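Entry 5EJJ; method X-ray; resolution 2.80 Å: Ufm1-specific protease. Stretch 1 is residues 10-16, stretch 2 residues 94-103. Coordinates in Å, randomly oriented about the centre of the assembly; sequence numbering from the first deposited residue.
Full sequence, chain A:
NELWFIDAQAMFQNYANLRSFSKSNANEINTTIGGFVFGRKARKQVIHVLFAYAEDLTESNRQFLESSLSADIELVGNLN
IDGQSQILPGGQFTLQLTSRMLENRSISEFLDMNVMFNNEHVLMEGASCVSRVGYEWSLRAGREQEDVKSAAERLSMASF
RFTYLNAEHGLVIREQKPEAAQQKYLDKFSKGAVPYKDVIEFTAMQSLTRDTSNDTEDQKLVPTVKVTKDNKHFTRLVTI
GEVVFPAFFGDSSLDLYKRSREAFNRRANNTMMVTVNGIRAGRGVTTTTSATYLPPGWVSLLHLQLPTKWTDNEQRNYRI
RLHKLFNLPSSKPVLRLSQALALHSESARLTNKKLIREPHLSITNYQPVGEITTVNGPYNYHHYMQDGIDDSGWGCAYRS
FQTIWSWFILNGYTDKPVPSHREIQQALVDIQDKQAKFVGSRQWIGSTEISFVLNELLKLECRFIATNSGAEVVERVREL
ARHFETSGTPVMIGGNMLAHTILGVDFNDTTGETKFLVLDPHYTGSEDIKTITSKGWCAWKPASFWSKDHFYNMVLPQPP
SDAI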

# COMPACT_ATOMS: atom_id res chain seq x y z
N ALA A 10 11.17 12.11 -3.06
CA ALA A 10 9.76 11.71 -3.08
C ALA A 10 8.97 12.73 -3.90
O ALA A 10 8.22 12.36 -4.80
CB ALA A 10 9.25 11.60 -1.69
N MET A 11 9.18 14.01 -3.59
CA MET A 11 8.59 15.13 -4.34
C MET A 11 8.85 15.04 -5.84
O MET A 11 7.90 15.06 -6.61
CB MET A 11 9.11 16.46 -3.84
CG MET A 11 8.60 17.65 -4.64
SD MET A 11 9.20 19.27 -4.04
CE MET A 11 10.97 19.11 -4.26
N PHE A 12 10.12 14.94 -6.24
CA PHE A 12 10.52 14.82 -7.65
C PHE A 12 9.79 13.68 -8.33
O PHE A 12 9.27 13.82 -9.44
CB PHE A 12 12.02 14.56 -7.78
CG PHE A 12 12.87 15.69 -7.30
CD1 PHE A 12 12.45 17.01 -7.44
CD2 PHE A 12 14.08 15.44 -6.68
CE1 PHE A 12 13.22 18.06 -6.98
CE2 PHE A 12 14.86 16.48 -6.22
CZ PHE A 12 14.42 17.80 -6.37
N GLN A 13 9.76 12.54 -7.65
CA GLN A 13 9.06 11.39 -8.18
C GLN A 13 7.57 11.66 -8.36
O GLN A 13 6.93 11.08 -9.23
CB GLN A 13 9.23 10.21 -7.24
CG GLN A 13 8.55 8.98 -7.75
CD GLN A 13 9.17 8.53 -9.03
OE1 GLN A 13 10.38 8.63 -9.20
NE2 GLN A 13 8.34 8.04 -9.94
N ASN A 14 6.99 12.53 -7.54
CA ASN A 14 5.58 12.81 -7.71
C ASN A 14 5.36 13.61 -8.98
O ASN A 14 4.47 13.30 -9.76
CB ASN A 14 5.01 13.53 -6.51
CG ASN A 14 4.48 12.59 -5.45
OD1 ASN A 14 4.49 11.36 -5.60
ND2 ASN A 14 4.00 13.16 -4.36
N TYR A 15 6.19 14.64 -9.18
CA TYR A 15 6.18 15.43 -10.41
C TYR A 15 6.38 14.52 -11.61
O TYR A 15 5.72 14.67 -12.65
CB TYR A 15 7.29 16.45 -10.42
CG TYR A 15 7.28 17.32 -11.66
CD1 TYR A 15 7.95 16.94 -12.80
CD2 TYR A 15 6.61 18.55 -11.66
CE1 TYR A 15 7.95 17.73 -13.94
CE2 TYR A 15 6.60 19.36 -12.79
CZ TYR A 15 7.27 18.94 -13.94
OH TYR A 15 7.28 19.74 -15.08
N ALA A 16 7.32 13.60 -11.45
CA ALA A 16 7.56 12.58 -12.44
C ALA A 16 6.25 11.91 -12.81
O ALA A 16 5.91 11.85 -13.99
CB ALA A 16 8.57 11.56 -11.92
N THR A 94 5.42 28.95 0.41
CA THR A 94 5.39 28.46 -0.97
C THR A 94 6.74 27.89 -1.41
O THR A 94 7.78 28.54 -1.27
CB THR A 94 4.92 29.52 -1.98
OG1 THR A 94 3.64 30.02 -1.59
CG2 THR A 94 4.80 28.90 -3.35
N LEU A 95 6.74 26.66 -1.92
CA LEU A 95 7.96 26.11 -2.48
C LEU A 95 8.23 26.81 -3.81
O LEU A 95 7.30 27.02 -4.62
CB LEU A 95 7.86 24.60 -2.70
CG LEU A 95 7.66 23.67 -1.50
CD1 LEU A 95 7.59 22.23 -2.00
CD2 LEU A 95 8.77 23.83 -0.50
N GLN A 96 9.48 27.19 -4.02
CA GLN A 96 9.87 27.74 -5.31
C GLN A 96 10.55 26.65 -6.12
O GLN A 96 11.47 25.99 -5.65
CB GLN A 96 10.78 28.95 -5.13
CG GLN A 96 10.09 30.08 -4.38
CD GLN A 96 8.82 30.54 -5.07
OE1 GLN A 96 8.71 30.50 -6.30
NE2 GLN A 96 7.85 30.99 -4.27
N LEU A 97 10.05 26.43 -7.33
CA LEU A 97 10.50 25.30 -8.12
C LEU A 97 10.76 25.69 -9.56
O LEU A 97 10.20 26.67 -10.05
CB LEU A 97 9.45 24.19 -8.10
CG LEU A 97 9.07 23.52 -6.79
CD1 LEU A 97 8.13 22.36 -7.09
CD2 LEU A 97 10.30 23.07 -6.03
N THR A 98 11.62 24.93 -10.23
CA THR A 98 11.88 25.14 -11.64
C THR A 98 11.71 23.80 -12.34
O THR A 98 11.81 22.74 -11.70
CB THR A 98 13.32 25.61 -11.88
OG1 THR A 98 14.20 24.49 -11.81
CG2 THR A 98 13.72 26.64 -10.83
N SER A 99 11.46 23.83 -13.65
CA SER A 99 11.28 22.59 -14.41
C SER A 99 12.63 21.90 -14.62
O SER A 99 12.69 20.68 -14.82
CB SER A 99 10.60 22.86 -15.74
OG SER A 99 9.21 23.12 -15.57
N ARG A 100 13.70 22.70 -14.58
CA ARG A 100 15.06 22.19 -14.66
C ARG A 100 15.24 21.28 -13.45
O ARG A 100 15.48 20.08 -13.59
CB ARG A 100 16.07 23.35 -14.59
CG ARG A 100 17.38 23.15 -15.37
CD ARG A 100 18.64 23.49 -14.54
NE ARG A 100 18.62 24.84 -13.96
CZ ARG A 100 19.62 25.40 -13.26
NH1 ARG A 100 20.76 24.74 -13.06
NH2 ARG A 100 19.49 26.63 -12.76
N MET A 101 15.09 21.89 -12.28
CA MET A 101 15.26 21.24 -10.99
C MET A 101 14.48 19.94 -10.90
O MET A 101 15.01 18.90 -10.51
CB MET A 101 14.77 22.20 -9.91
CG MET A 101 14.65 21.63 -8.52
SD MET A 101 13.47 22.61 -7.59
CE MET A 101 14.20 24.24 -7.68
N LEU A 102 13.21 20.02 -11.30
CA LEU A 102 12.31 18.89 -11.24
C LEU A 102 12.74 17.73 -12.14
O LEU A 102 12.82 16.58 -11.69
CB LEU A 102 10.89 19.33 -11.60
CG LEU A 102 9.90 19.60 -10.45
CD1 LEU A 102 10.59 19.55 -9.09
CD2 LEU A 102 9.17 20.92 -10.63
N GLU A 103 13.00 18.03 -13.40
CA GLU A 103 13.29 16.96 -14.35
C GLU A 103 14.69 16.38 -14.12
O GLU A 103 14.89 15.17 -14.25
CB GLU A 103 13.01 17.44 -15.78
CG GLU A 103 11.50 17.70 -15.98
CD GLU A 103 11.11 18.27 -17.37
OE1 GLU A 103 12.01 18.42 -18.23
OE2 GLU A 103 9.90 18.56 -17.58

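The contact between residues 10-16 and 94-103 is almost entirely apolar. No hydrogen bond crosses it, and the 404 Å² of buried surface comes mainly from Met11, Phe12 and Tyr15 on one side and Leu102 on the other. The two helices cross steeply, with 100° between their N-to-C directions and a closest axial approach of 9.9 Å. With the helix axes nearly perpendicular, the backbones come near each other locally, at Phe12 and Leu102, whose CA atoms lie 5.7 Å apart.

Aliphatic and thioether packing starts at Met11, whose CA-to-CB bond points toward the second stretch. Its side chain is extended through chi1 and chi2 (both t) before turning at chi3 (p), and this carries the sulfur and terminal methyl out to the strand. Met11 SD lies 3.9 Å from Leu95 CD1, and Met11 CE lies 4.4 Å from Leu97 CD2. Leu95 and Leu97, two residues apart on the strand, both direct their CA-to-CB bonds toward the helix, as the alternation of an extended chain allows, whereas Gln96 between them is out of reach.

Aromatic contacts centre on Leu102, which packs against two rings of the first helix in different ways. Phe12 meets it with its edge: Phe12 CD1 is 3.6 Å from Leu102 CD1, which sits near the ring plane. Although the CA-to-CB bond of Phe12 points sideways, the end of its side chain comes nearer, and Phe12 CE1 also reaches to 4.1 Å from Met101 CG. Tyr15 instead offers a face. Leu102 CG stands 3.8 Å from the centroid of the Tyr15 ring and 19° off its normal, a CH-pi arrangement, while Leu102 CD2 approaches Tyr15 CD2 to 3.6 Å over the same ring. Leu102 thus fits between the two aromatic residues, with chi1 of -99° and chi2 of 8° both lying between the usual wells.

Polar groups gather at the hydroxyl end of Tyr15 without bonding across the contact. Tyr15 OH is 3.9 Å from Ser99 OG and 3.8 Å from Glu103 OE2, so these are proximity contacts; Ser99 OG is hydrogen-bonded elsewhere in the structure.

Hydrogen bonds within the second stretch help order the helix that carries Leu102. Thr98, at the N-cap position, accepts from the backbone of Met101 through its side chain (Met101 N to Thr98 OG1, 2.8 Å, with an angle of 163°). Its carbonyl also accepts the bond from Leu102 N to Thr98 O, at 3.1 Å.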